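Local atomic coordinates of autoinducer 2-binding protein LsrB (Clostridium saccharobutylicum DSM 13864, PDB entry 6DSP), a protein that binds the quorum-sensing signal autoinducer-2, as a cyclic tetrahydroxytetrahydrofuran, and belongs to the bacterial solute-binding protein 2 family. Residues A[152-157]-A[184-189]; A[158-163]-A[191-196]; A[310-315]-A[324-329]. All blocks are in the same frame, centred on the assembly; numbering follows the deposited sequence.

Interaction 1 (A[152-157]-A[184-189])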
ATOM      1  N   ASP A 152     -25.718   7.205 -12.660  1.00 23.16           N
ATOM      2  CA  ASP A 152     -25.856   8.363 -11.785  1.00 22.15           C
ATOM      3  C   ASP A 152     -24.614   9.254 -11.847  1.00 20.79           C
ATOM      4  O   ASP A 152     -23.480   8.802 -12.110  1.00 20.28           O
ATOM      5  CB  ASP A 152     -26.016   7.939 -10.322  1.00 22.85           C
ATOM      6  CG  ASP A 152     -27.351   7.274 -10.015  1.00 24.61           C
ATOM      7  OD1 ASP A 152     -28.332   7.428 -10.789  1.00 25.36           O
ATOM      8  OD2 ASP A 152     -27.394   6.631  -8.934  1.00 25.07           O
ATOM      9  N   ALA A 153     -24.828  10.531 -11.541  1.00 20.41           N
ATOM     10  CA  ALA A 153     -23.723  11.488 -11.449  1.00 20.08           C
ATOM     11  C   ALA A 153     -23.115  11.392 -10.048  1.00 19.44           C
ATOM     12  O   ALA A 153     -23.227  12.289  -9.210  1.00 20.92           O
ATOM     13  CB  ALA A 153     -24.204  12.897 -11.771  1.00 20.66           C
ATOM     14  N   ILE A 154     -22.488  10.239  -9.796  1.00 18.02           N
ATOM     15  CA  ILE A 154     -21.915   9.930  -8.485  1.00 17.44           C
ATOM     16  C   ILE A 154     -20.877  10.983  -8.113  1.00 17.57           C
ATOM     17  O   ILE A 154     -19.921  11.221  -8.856  1.00 18.44           O
ATOM     18  CB  ILE A 154     -21.275   8.525  -8.528  1.00 17.40           C
ATOM     19  CG1 ILE A 154     -22.305   7.399  -8.793  1.00 17.75           C
ATOM     20  CG2 ILE A 154     -20.384   8.245  -7.279  1.00 17.03           C
ATOM     21  CD1 ILE A 154     -23.429   7.323  -7.770  1.00 18.38           C
ATOM     22  N   LYS A 155     -21.037  11.580  -6.934  1.00 16.42           N
ATOM     23  CA  LYS A 155     -20.094  12.551  -6.404  1.00 16.40           C
ATOM     24  C   LYS A 155     -19.071  11.815  -5.549  1.00 15.43           C
ATOM     25  O   LYS A 155     -19.435  11.031  -4.662  1.00 15.26           O
ATOM     26  CB  LYS A 155     -20.834  13.578  -5.545  1.00 17.82           C
ATOM     27  CG  LYS A 155     -21.650  14.572  -6.368  1.00 20.33           C
ATOM     28  CD  LYS A 155     -22.260  15.656  -5.487  1.00 23.49           C
ATOM     29  CE  LYS A 155     -22.882  16.740  -6.341  1.00 26.98           C
ATOM     30  NZ  LYS A 155     -23.406  17.878  -5.553  1.00 29.59           N
ATOM     31  N   TYR A 156     -17.795  12.025  -5.838  1.00 14.39           N
ATOM     32  CA  TYR A 156     -16.777  11.252  -5.128  1.00 14.33           C
ATOM     33  C   TYR A 156     -15.499  12.069  -4.970  1.00 13.87           C
ATOM     34  O   TYR A 156     -15.314  13.123  -5.581  1.00 14.56           O
ATOM     35  CB  TYR A 156     -16.461   9.941  -5.865  1.00 14.06           C
ATOM     36  CG  TYR A 156     -15.625  10.176  -7.091  1.00 14.47           C
ATOM     37  CD1 TYR A 156     -16.201  10.597  -8.306  1.00 15.34           C
ATOM     38  CD2 TYR A 156     -14.253  10.001  -7.051  1.00 14.73           C
ATOM     39  CE1 TYR A 156     -15.405  10.839  -9.404  1.00 15.84           C
ATOM     40  CE2 TYR A 156     -13.466  10.244  -8.155  1.00 15.19           C
ATOM     41  CZ  TYR A 156     -14.028  10.674  -9.302  1.00 15.61           C
ATOM     42  OH  TYR A 156     -13.229  10.903 -10.389  1.00 16.35           O
ATOM     43  N   CYS A 157     -14.601  11.542  -4.142  1.00 13.52           N
ATOM     44  CA  CYS A 157     -13.223  12.040  -4.126  1.00 13.41           C
ATOM     45  C   CYS A 157     -12.334  10.963  -3.547  1.00 12.70           C
ATOM     46  O   CYS A 157     -12.806   9.921  -3.079  1.00 13.37           O
ATOM     47  CB  CYS A 157     -13.077  13.352  -3.317  1.00 14.48           C
ATOM     48  SG  CYS A 157     -13.221  13.210  -1.532  1.00 15.08           S
ATOM     49  N   PRO A 184     -18.130   8.383 -17.065  1.00 21.45           N
ATOM     50  CA  PRO A 184     -17.971   9.828 -17.327  1.00 22.27           C
ATOM     51  C   PRO A 184     -18.957  10.705 -16.583  1.00 22.22           C
ATOM     52  O   PRO A 184     -18.674  11.896 -16.420  1.00 22.71           O
ATOM     53  CB  PRO A 184     -18.160   9.946 -18.839  1.00 22.79           C
ATOM     54  CG  PRO A 184     -19.030   8.754 -19.181  1.00 22.69           C
ATOM     55  CD  PRO A 184     -18.531   7.647 -18.272  1.00 22.27           C
ATOM     56  N   ASN A 185     -20.087  10.160 -16.111  1.00 21.74           N
ATOM     57  CA  ASN A 185     -21.046  10.961 -15.365  1.00 21.95           C
ATOM     58  C   ASN A 185     -20.615  11.228 -13.928  1.00 20.43           C
ATOM     59  O   ASN A 185     -21.155  12.135 -13.289  1.00 20.25           O
ATOM     60  CB  ASN A 185     -22.435  10.298 -15.357  1.00 24.06           C
ATOM     61  CG  ASN A 185     -23.057  10.224 -16.731  1.00 27.59           C
ATOM     62  OD1 ASN A 185     -22.611  10.885 -17.666  1.00 29.22           O
ATOM     63  ND2 ASN A 185     -24.115   9.435 -16.850  1.00 28.80           N
ATOM     64  N   TRP A 186     -19.659  10.471 -13.399  1.00 18.82           N
ATOM     65  CA  TRP A 186     -19.230  10.741 -12.036  1.00 17.67           C
ATOM     66  C   TRP A 186     -18.538  12.095 -11.971  1.00 18.38           C
ATOM     67  O   TRP A 186     -17.924  12.558 -12.945  1.00 19.32           O
ATOM     68  CB  TRP A 186     -18.275   9.652 -11.553  1.00 17.25           C
ATOM     69  CG  TRP A 186     -18.873   8.274 -11.343  1.00 17.11           C
ATOM     70  CD1 TRP A 186     -20.050   7.778 -11.850  1.00 16.94           C
ATOM     71  CD2 TRP A 186     -18.292   7.208 -10.582  1.00 16.41           C
ATOM     72  NE1 TRP A 186     -20.233   6.486 -11.442  1.00 16.89           N
ATOM     73  CE2 TRP A 186     -19.168   6.108 -10.658  1.00 16.56           C
ATOM     74  CE3 TRP A 186     -17.111   7.080  -9.827  1.00 15.70           C
ATOM     75  CZ2 TRP A 186     -18.889   4.887 -10.031  1.00 16.62           C
ATOM     76  CZ3 TRP A 186     -16.845   5.876  -9.209  1.00 15.80           C
ATOM     77  CH2 TRP A 186     -17.716   4.799  -9.301  1.00 16.53           C
ATOM     78  N   GLN A 187     -18.593  12.711 -10.787  1.00 18.13           N
ATOM     79  CA  GLN A 187     -18.039  14.038 -10.563  1.00 19.03           C
ATOM     80  C   GLN A 187     -17.076  13.961  -9.395  1.00 16.64           C
ATOM     81  O   GLN A 187     -17.476  13.651  -8.268  1.00 16.67           O
ATOM     82  CB  GLN A 187     -19.155  15.027 -10.216  1.00 23.15           C
ATOM     83  CG  GLN A 187     -20.183  15.183 -11.344  1.00 29.30           C
ATOM     84  CD  GLN A 187     -21.314  16.121 -10.973  1.00 35.05           C
ATOM     85  OE1 GLN A 187     -21.264  16.784  -9.937  1.00 37.11           O
ATOM     86  NE2 GLN A 187     -22.328  16.196 -11.827  1.00 36.99           N
ATOM     87  N   ASN A 188     -15.818  14.282  -9.653  1.00 16.14           N
ATOM     88  CA  ASN A 188     -14.847  14.353  -8.570  1.00 16.11           C
ATOM     89  C   ASN A 188     -15.031  15.712  -7.906  1.00 16.05           C
ATOM     90  O   ASN A 188     -14.732  16.754  -8.505  1.00 17.54           O
ATOM     91  CB  ASN A 188     -13.431  14.170  -9.110  1.00 16.09           C
ATOM     92  CG  ASN A 188     -12.400  14.114  -8.000  1.00 16.20           C
ATOM     93  OD1 ASN A 188     -12.583  14.713  -6.943  1.00 16.41           O
ATOM     94  ND2 ASN A 188     -11.314  13.387  -8.225  1.00 17.56           N
ATOM     95  N   VAL A 189     -15.569  15.714  -6.682  1.00 15.50           N
ATOM     96  CA  VAL A 189     -15.889  16.970  -6.006  1.00 16.39           C
ATOM     97  C   VAL A 189     -14.683  17.621  -5.343  1.00 17.02           C
ATOM     98  O   VAL A 189     -14.814  18.723  -4.784  1.00 18.44           O
ATOM     99  CB  VAL A 189     -17.074  16.820  -5.026  1.00 17.48           C
ATOM    100  CG1 VAL A 189     -18.303  16.376  -5.767  1.00 18.88           C
ATOM    101  CG2 VAL A 189     -16.773  15.813  -3.902  1.00 17.35           C
TER
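K155 and Y156 pair with Q187 and N188, just after I154 and W186, at the start of a parallel beta-alpha-beta unit, in which strand 155-160 is followed by helix 166-182 and then by strand 187-195, an edge strand of a parallel four-stranded sheet of the periplasmic binding protein fold. Three backbone hydrogen bonds lace the two segments: Q187 N to I154 O (2.8 Å, N-H...O 171°), Y156 N to Q187 O, and V189 N to Y156 O. On the sheet face carrying Y156, I154 lies over the indole of W186, its CB 3.6 Å from the centroid of the five-membered ring and almost on the ring normal, a CH-pi contact. The benzo edge of the same indole turns toward the face of the Y156 ring, an edge-to-face pair with centroids 5.7 Å apart and planes at 61°. N188 CA covers the opposite face of Y156, so the phenol is sandwiched between W186 and N188. I179 of helix 166-182 touches both Y156 and W186, and E176 of that helix takes hydrogen bonds from Y156 OH and N188 ND2, while N188 OD1 accepts from A190 N. On the other sheet face K155 and Q187 run side by side; K155 NZ continues to a salt bridge with D216, while the aliphatic chain of K155 crosses V189, whose CG1 sits 3.8 Å from K155 CB.

Interaction 2 (A[158-163]-A[191-196])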
ATOM      1  N   TRP A 158     -11.026  11.239  -3.572  1.00 12.39           N
ATOM      2  CA  TRP A 158      -9.998  10.368  -3.014  1.00 12.20           C
ATOM      3  C   TRP A 158      -9.458  10.980  -1.718  1.00 12.15           C
ATOM      4  O   TRP A 158      -9.305  12.208  -1.613  1.00 13.62           O
ATOM      5  CB  TRP A 158      -8.822  10.210  -3.997  1.00 12.72           C
ATOM      6  CG  TRP A 158      -9.178   9.568  -5.298  1.00 13.28           C
ATOM      7  CD1 TRP A 158      -9.850  10.139  -6.341  1.00 14.57           C
ATOM      8  CD2 TRP A 158      -8.820   8.251  -5.717  1.00 13.32           C
ATOM      9  NE1 TRP A 158      -9.959   9.230  -7.374  1.00 14.48           N
ATOM     10  CE2 TRP A 158      -9.329   8.068  -7.018  1.00 14.09           C
ATOM     11  CE3 TRP A 158      -8.112   7.207  -5.119  1.00 14.15           C
ATOM     12  CZ2 TRP A 158      -9.185   6.866  -7.716  1.00 14.54           C
ATOM     13  CZ3 TRP A 158      -7.956   6.025  -5.803  1.00 14.71           C
ATOM     14  CH2 TRP A 158      -8.472   5.861  -7.095  1.00 15.03           C
ATOM     15  N   HIS A 159      -9.212  10.123  -0.727  1.00 11.55           N
ATOM     16  CA  HIS A 159      -8.632  10.503   0.577  1.00 11.83           C
ATOM     17  C   HIS A 159      -7.512   9.509   0.854  1.00 11.31           C
ATOM     18  O   HIS A 159      -7.768   8.317   1.052  1.00 11.87           O
ATOM     19  CB  HIS A 159      -9.712  10.443   1.672  1.00 12.13           C
ATOM     20  CG  HIS A 159      -9.186  10.668   3.066  1.00 12.03           C
ATOM     21  ND1 HIS A 159      -9.979  10.510   4.188  1.00 12.59           N
ATOM     22  CD2 HIS A 159      -7.945  10.992   3.523  1.00 11.98           C
ATOM     23  CE1 HIS A 159      -9.252  10.734   5.275  1.00 12.17           C
ATOM     24  NE2 HIS A 159      -8.017  11.024   4.899  1.00 11.77           N
ATOM     25  N   TYR A 160      -6.269   9.986   0.830  1.00 11.00           N
ATOM     26  CA  TYR A 160      -5.147   9.077   1.092  1.00 10.73           C
ATOM     27  C   TYR A 160      -4.047   9.840   1.828  1.00 11.17           C
ATOM     28  O   TYR A 160      -4.307  10.852   2.485  1.00 11.66           O
ATOM     29  CB  TYR A 160      -4.758   8.295  -0.167  1.00 10.81           C
ATOM     30  CG  TYR A 160      -4.385   9.055  -1.415  1.00 10.94           C
ATOM     31  CD1 TYR A 160      -5.355   9.575  -2.262  1.00 11.38           C
ATOM     32  CD2 TYR A 160      -3.046   9.182  -1.783  1.00 11.45           C
ATOM     33  CE1 TYR A 160      -4.992  10.182  -3.466  1.00 11.98           C
ATOM     34  CE2 TYR A 160      -2.694   9.813  -2.968  1.00 11.84           C
ATOM     35  CZ  TYR A 160      -3.678  10.304  -3.799  1.00 12.17           C
ATOM     36  OH  TYR A 160      -3.357  10.888  -4.992  1.00 13.76           O
ATOM     37  N   SER A 161      -2.819   9.321   1.762  1.00 10.96           N
ATOM     38  CA  SER A 161      -1.755   9.810   2.639  1.00 11.39           C
ATOM     39  C   SER A 161      -1.178  11.150   2.204  1.00 11.71           C
ATOM     40  O   SER A 161      -1.159  12.099   2.985  1.00 11.88           O
ATOM     41  CB  SER A 161      -0.665   8.758   2.769  1.00 11.43           C
ATOM     42  OG  SER A 161      -0.056   8.474   1.515  1.00 12.02           O
ATOM     43  N   ASN A 162      -0.620  11.225   1.000  1.00 11.37           N
ATOM     44  CA  ASN A 162       0.097  12.424   0.593  1.00 11.89           C
ATOM     45  C   ASN A 162       0.248  12.424  -0.927  1.00 11.84           C
ATOM     46  O   ASN A 162       0.070  11.394  -1.591  1.00 12.04           O
ATOM     47  CB  ASN A 162       1.455  12.557   1.331  1.00 12.54           C
ATOM     48  CG  ASN A 162       2.496  11.542   0.831  1.00 12.43           C
ATOM     49  OD1 ASN A 162       2.928  11.617  -0.302  1.00 12.61           O
ATOM     50  ND2 ASN A 162       2.873  10.569   1.681  1.00 12.87           N
ATOM     51  N   ALA A 163       0.623  13.591  -1.471  1.00 12.37           N
ATOM     52  CA  ALA A 163       0.603  13.855  -2.897  1.00 13.01           C
ATOM     53  C   ALA A 163       1.820  13.291  -3.628  1.00 13.24           C
ATOM     54  O   ALA A 163       1.847  13.364  -4.861  1.00 14.19           O
ATOM     55  CB  ALA A 163       0.553  15.358  -3.143  1.00 14.38           C
ATOM     56  N   PRO A 191     -10.847  17.467  -6.674  1.00 17.11           N
ATOM     57  CA  PRO A 191      -9.778  16.869  -7.499  1.00 18.33           C
ATOM     58  C   PRO A 191      -8.373  17.010  -6.931  1.00 17.31           C
ATOM     59  O   PRO A 191      -7.495  16.247  -7.340  1.00 18.08           O
ATOM     60  CB  PRO A 191      -9.920  17.557  -8.860  1.00 20.27           C
ATOM     61  CG  PRO A 191     -10.844  18.691  -8.669  1.00 20.49           C
ATOM     62  CD  PRO A 191     -11.605  18.513  -7.383  1.00 18.25           C
ATOM     63  N   ASP A 192      -8.130  17.929  -5.993  1.00 15.97           N
ATOM     64  CA  ASP A 192      -6.809  17.997  -5.354  1.00 15.05           C
ATOM     65  C   ASP A 192      -6.536  16.770  -4.487  1.00 14.07           C
ATOM     66  O   ASP A 192      -5.373  16.504  -4.160  1.00 15.00           O
ATOM     67  CB  ASP A 192      -6.742  19.200  -4.412  1.00 16.15           C
ATOM     68  CG  ASP A 192      -6.534  20.525  -5.121  1.00 17.79           C
ATOM     69  OD1 ASP A 192      -6.301  20.551  -6.347  1.00 19.60           O
ATOM     70  OD2 ASP A 192      -6.581  21.554  -4.406  1.00 17.78           O
ATOM     71  N   ASN A 193      -7.570  16.011  -4.133  1.00 13.49           N
ATOM     72  CA  ASN A 193      -7.535  14.920  -3.171  1.00 12.73           C
ATOM     73  C   ASN A 193      -7.403  15.460  -1.756  1.00 13.10           C
ATOM     74  O   ASN A 193      -6.915  16.573  -1.542  1.00 13.40           O
ATOM     75  CB  ASN A 193      -6.410  13.915  -3.392  1.00 13.59           C
ATOM     76  CG  ASN A 193      -6.318  13.436  -4.816  1.00 14.23           C
ATOM     77  OD1 ASN A 193      -7.313  13.024  -5.421  1.00 15.51           O
ATOM     78  ND2 ASN A 193      -5.102  13.428  -5.348  1.00 15.34           N
ATOM     79  N   TYR A 194      -7.849  14.673  -0.801  1.00 12.74           N
ATOM     80  CA  TYR A 194      -7.623  14.962   0.605  1.00 11.89           C
ATOM     81  C   TYR A 194      -6.506  14.077   1.141  1.00 12.11           C
ATOM     82  O   TYR A 194      -6.453  12.878   0.855  1.00 12.60           O
ATOM     83  CB  TYR A 194      -8.904  14.748   1.405  1.00 12.21           C
ATOM     84  CG  TYR A 194      -9.909  15.869   1.266  1.00 12.76           C
ATOM     85  CD1 TYR A 194     -10.900  15.844   0.268  1.00 13.09           C
ATOM     86  CD2 TYR A 194      -9.891  16.939   2.150  1.00 13.64           C
ATOM     87  CE1 TYR A 194     -11.838  16.850   0.171  1.00 13.49           C
ATOM     88  CE2 TYR A 194     -10.837  17.958   2.064  1.00 13.95           C
ATOM     89  CZ  TYR A 194     -11.796  17.907   1.068  1.00 13.94           C
ATOM     90  OH  TYR A 194     -12.729  18.902   0.975  1.00 15.59           O
ATOM     91  N   TYR A 195      -5.654  14.671   1.971  1.00 11.83           N
ATOM     92  CA  TYR A 195      -4.471  13.989   2.491  1.00 12.10           C
ATOM     93  C   TYR A 195      -4.450  14.044   4.013  1.00 12.00           C
ATOM     94  O   TYR A 195      -4.646  15.109   4.611  1.00 13.27           O
ATOM     95  CB  TYR A 195      -3.181  14.641   1.960  1.00 11.76           C
ATOM     96  CG  TYR A 195      -3.089  14.563   0.458  1.00 12.09           C
ATOM     97  CD1 TYR A 195      -3.085  13.316  -0.197  1.00 12.52           C
ATOM     98  CD2 TYR A 195      -2.945  15.726  -0.311  1.00 12.71           C
ATOM     99  CE1 TYR A 195      -3.007  13.245  -1.608  1.00 13.16           C
ATOM    100  CE2 TYR A 195      -2.871  15.666  -1.703  1.00 13.54           C
ATOM    101  CZ  TYR A 195      -2.887  14.431  -2.343  1.00 13.51           C
ATOM    102  OH  TYR A 195      -2.788  14.362  -3.715  1.00 15.12           O
ATOM    103  N   SER A 196      -4.184  12.891   4.642  1.00 11.60           N
ATOM    104  CA  SER A 196      -4.117  12.823   6.106  1.00 11.76           C
ATOM    105  C   SER A 196      -2.786  12.303   6.638  1.00 11.49           C
ATOM    106  O   SER A 196      -2.642  12.143   7.864  1.00 12.52           O
ATOM    107  CB  SER A 196      -5.311  12.088   6.720  1.00 12.33           C
ATOM    108  OG  SER A 196      -5.530  10.842   6.082  1.00 12.31           O
TER
HETATM  109  O   HOH W   1     -10.057  13.349  -5.346  1.00 13.82           O
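Y160 carries CG between its backbone N and carbonyl carbon (chi1 57°), whereas in Y195 CG is anti to the carbonyl carbon (chi1 -61°), and the two phenols come to lie side by side on one face of the sheet. Their planes are nearly perpendicular, at 88°: the edge of Y195 meets the face of Y160 in a T-shaped pair, CE1 of Y195 standing 3.7 Å from CE2 of Y160, toward the rim. One face of the Y195 ring is itself covered by the backbone turning away after the strand, from N162 C to A163 N, and A163 CB touches the phenol carbon CZ. N193 ND2 gives Y195 OH an almost straight hydrogen bond of 3.0 Å that lies in the amide plane. The two tyrosines lie at the carboxy-terminal ends of strands 155-160 and 187-195, parallel neighbours in the beta-alpha-beta unit, where Y194 N to W158 O, Y160 N to Y194 O and S196 N to Y160 O continue the backbone ladder. At the amino end of the pairing a water bridges W158 N and N193 OD1, an oxygen that also accepts from Q172 of helix 166-182. On the opposite sheet face the H159 imidazole reaches past the strand end, and its NE2 shares a 2.8 Å hydrogen bond with S196 OG, which lies at the ring edge. Q231 holds the other imidazole nitrogen, ND1, and Y160 OH is bonded to N169.

Interaction 3 (A[310-315]-A[324-329])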
ATOM      1  N   MET A 310       9.771  -9.512 -12.862  1.00 15.93           N
ATOM      2  CA  MET A 310       9.196  -8.792 -13.988  1.00 15.95           C
ATOM      3  C   MET A 310       9.945  -7.497 -14.242  1.00 14.92           C
ATOM      4  O   MET A 310      10.592  -6.956 -13.338  1.00 14.91           O
ATOM      5  CB  MET A 310       7.730  -8.432 -13.695  1.00 19.01           C
ATOM      6  CG  MET A 310       6.935  -9.581 -13.108  1.00 22.96           C
ATOM      7  SD  MET A 310       6.946 -11.048 -14.136  1.00 27.70           S
ATOM      8  CE  MET A 310       6.080 -10.393 -15.544  1.00 30.13           C
ATOM      9  N   PRO A 311       9.857  -6.927 -15.442  1.00 15.16           N
ATOM     10  CA  PRO A 311      10.479  -5.609 -15.674  1.00 14.76           C
ATOM     11  C   PRO A 311       9.808  -4.516 -14.857  1.00 13.95           C
ATOM     12  O   PRO A 311       8.634  -4.601 -14.487  1.00 14.48           O
ATOM     13  CB  PRO A 311      10.263  -5.370 -17.176  1.00 17.18           C
ATOM     14  CG  PRO A 311       9.273  -6.300 -17.593  1.00 19.30           C
ATOM     15  CD  PRO A 311       9.174  -7.446 -16.636  1.00 17.48           C
ATOM     16  N   ASN A 312      10.575  -3.452 -14.615  1.00 13.73           N
ATOM     17  CA  ASN A 312      10.063  -2.322 -13.842  1.00 14.10           C
ATOM     18  C   ASN A 312       8.807  -1.723 -14.470  1.00 13.73           C
ATOM     19  O   ASN A 312       7.944  -1.182 -13.758  1.00 13.78           O
ATOM     20  CB  ASN A 312      11.136  -1.252 -13.746  1.00 14.28           C
ATOM     21  CG  ASN A 312      12.245  -1.662 -12.813  1.00 14.62           C
ATOM     22  OD1 ASN A 312      12.017  -2.354 -11.819  1.00 15.06           O
ATOM     23  ND2 ASN A 312      13.454  -1.259 -13.148  1.00 15.98           N
ATOM     24  N   SER A 313       8.680  -1.810 -15.796  1.00 14.54           N
ATOM     25  CA  SER A 313       7.543  -1.195 -16.452  1.00 15.39           C
ATOM     26  C   SER A 313       6.212  -1.896 -16.158  1.00 15.92           C
ATOM     27  O   SER A 313       5.170  -1.327 -16.509  1.00 16.74           O
ATOM     28  CB  SER A 313       7.793  -1.124 -17.955  1.00 16.65           C
ATOM     29  OG  SER A 313       8.046  -2.406 -18.488  1.00 17.70           O
ATOM     30  N   VAL A 314       6.187  -3.051 -15.470  1.00 15.71           N
ATOM     31  CA  VAL A 314       4.888  -3.563 -15.017  1.00 16.15           C
ATOM     32  C   VAL A 314       4.206  -2.619 -14.041  1.00 15.86           C
ATOM     33  O   VAL A 314       2.977  -2.667 -13.891  1.00 16.81           O
ATOM     34  CB  VAL A 314       4.971  -5.004 -14.451  1.00 16.51           C
ATOM     35  CG1 VAL A 314       5.574  -5.966 -15.452  1.00 18.67           C
ATOM     36  CG2 VAL A 314       5.677  -5.076 -13.074  1.00 15.91           C
ATOM     37  N   LEU A 315       4.968  -1.772 -13.343  1.00 15.64           N
ATOM     38  CA  LEU A 315       4.374  -0.805 -12.426  1.00 15.88           C
ATOM     39  C   LEU A 315       4.249   0.604 -13.014  1.00 16.44           C
ATOM     40  O   LEU A 315       3.648   1.475 -12.365  1.00 18.39           O
ATOM     41  CB  LEU A 315       5.178  -0.743 -11.118  1.00 15.62           C
ATOM     42  CG  LEU A 315       5.254  -2.047 -10.295  1.00 15.21           C
ATOM     43  CD1 LEU A 315       6.003  -1.786  -8.994  1.00 15.02           C
ATOM     44  CD2 LEU A 315       3.887  -2.615  -9.996  1.00 15.68           C
ATOM     45  N   THR A 324      18.570  -5.102 -16.438  1.00 19.08           N
ATOM     46  CA  THR A 324      17.820  -6.286 -16.052  1.00 20.26           C
ATOM     47  C   THR A 324      18.131  -6.757 -14.639  1.00 19.21           C
ATOM     48  O   THR A 324      17.540  -7.745 -14.211  1.00 20.01           O
ATOM     49  CB  THR A 324      18.010  -7.436 -17.035  1.00 23.07           C
ATOM     50  OG1 THR A 324      19.385  -7.772 -17.017  1.00 24.50           O
ATOM     51  CG2 THR A 324      17.571  -7.058 -18.455  1.00 24.29           C
ATOM     52  N   SER A 325      19.015  -6.080 -13.895  1.00 18.23           N
ATOM     53  CA  SER A 325      19.200  -6.395 -12.484  1.00 18.94           C
ATOM     54  C   SER A 325      18.209  -5.652 -11.602  1.00 16.60           C
ATOM     55  O   SER A 325      18.274  -5.772 -10.370  1.00 17.97           O
ATOM     56  CB  SER A 325      20.611  -6.056 -12.027  1.00 23.90           C
ATOM     57  OG  SER A 325      20.845  -4.656 -11.988  1.00 28.39           O
ATOM     58  N   SER A 326      17.284  -4.906 -12.196  1.00 14.62           N
ATOM     59  CA  SER A 326      16.308  -4.117 -11.451  1.00 13.98           C
ATOM     60  C   SER A 326      14.930  -4.580 -11.909  1.00 13.89           C
ATOM     61  O   SER A 326      14.645  -4.528 -13.107  1.00 15.05           O
ATOM     62  CB  SER A 326      16.527  -2.633 -11.755  1.00 14.73           C
ATOM     63  OG  SER A 326      15.505  -1.855 -11.150  1.00 15.49           O
ATOM     64  N   GLY A 327      14.086  -5.032 -10.990  1.00 13.66           N
ATOM     65  CA  GLY A 327      12.805  -5.571 -11.399  1.00 13.12           C
ATOM     66  C   GLY A 327      11.814  -5.690 -10.259  1.00 12.87           C
ATOM     67  O   GLY A 327      12.071  -5.251  -9.131  1.00 13.10           O
ATOM     68  N   VAL A 328      10.677  -6.318 -10.567  1.00 12.91           N
ATOM     69  CA  VAL A 328       9.503  -6.318  -9.695  1.00 13.10           C
ATOM     70  C   VAL A 328       8.972  -7.737  -9.545  1.00 13.54           C
ATOM     71  O   VAL A 328       8.838  -8.471 -10.536  1.00 15.21           O
ATOM     72  CB  VAL A 328       8.406  -5.414 -10.314  1.00 13.60           C
ATOM     73  CG1 VAL A 328       7.084  -5.514  -9.537  1.00 14.34           C
ATOM     74  CG2 VAL A 328       8.877  -3.975 -10.446  1.00 13.43           C
ATOM     75  N   VAL A 329       8.594  -8.106  -8.321  1.00 13.46           N
ATOM     76  CA  VAL A 329       7.835  -9.327  -8.061  1.00 14.08           C
ATOM     77  C   VAL A 329       6.435  -8.888  -7.658  1.00 14.02           C
ATOM     78  O   VAL A 329       6.285  -8.027  -6.786  1.00 13.98           O
ATOM     79  CB  VAL A 329       8.495 -10.152  -6.944  1.00 15.16           C
ATOM     80  CG1 VAL A 329       7.586 -11.277  -6.500  1.00 15.95           C
ATOM     81  CG2 VAL A 329       9.843 -10.685  -7.420  1.00 15.63           C
TER
HETATM   82  O   HOH W   2      13.363  -3.718 -15.354  1.00 15.21           O
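S326 OG receives an N-H of the N312 amide, ND2 lying 2.9 Å away with an N-H...O angle of 166° and the hydroxyl oxygen in the amide plane; the same hydroxyl is hydrogen-bonded to P115 O. N312 OD1, at the other end of the amide, accepts from R118, which fixes which way round the group is turned. A water also bridges the two backbones, taking a hydrogen bond from N312 N and giving one to S326 O at 2.7 Å. Beside it M310 and V328 form an antiparallel hydrogen-bonded pair, with M310 N to V328 O at 2.7 Å and V328 N to M310 O at 2.8 Å. Here strands 305-311 and 327-330 adjoin in the mixed eight-stranded sheet, and the chain leaves the first of them through a short 3-10 turn that begins at N312. That turn brings V314 and L315 back over V328. With V328 CG1 anti to its backbone N (chi1 173°), this methyl meets V314 CG2 at 3.8 Å, and L315 CD1 lies 3.9 Å from V328 CG2. L315 also touches M121 and S123 of strand 120-123, the neighbour of 327-330 on its other side.

How the interactions relate
Interactions 1 and 2 are successive portions of one strand pair, 155-160 beside 187-195, with centres 16 Å apart. They touch where C157 SG packs 3.9 Å from Y194 CD1 and N188 ND2 lies 4.0 Å from W158 CD1, and E176 of the connecting helix serves both, through Y156 and N188 in one and W158 in the other. Interaction 2 is nearer the ligand: the S161 side chain is about 6 Å from the bound autoinducer-2 and bonds to Q168, a pocket residue. Interaction 3 belongs to a different sheet, its centre 27 Å from that of interaction 2 and 34 Å from that of interaction 1; its L315 side chain is about 12 Å from the ligand.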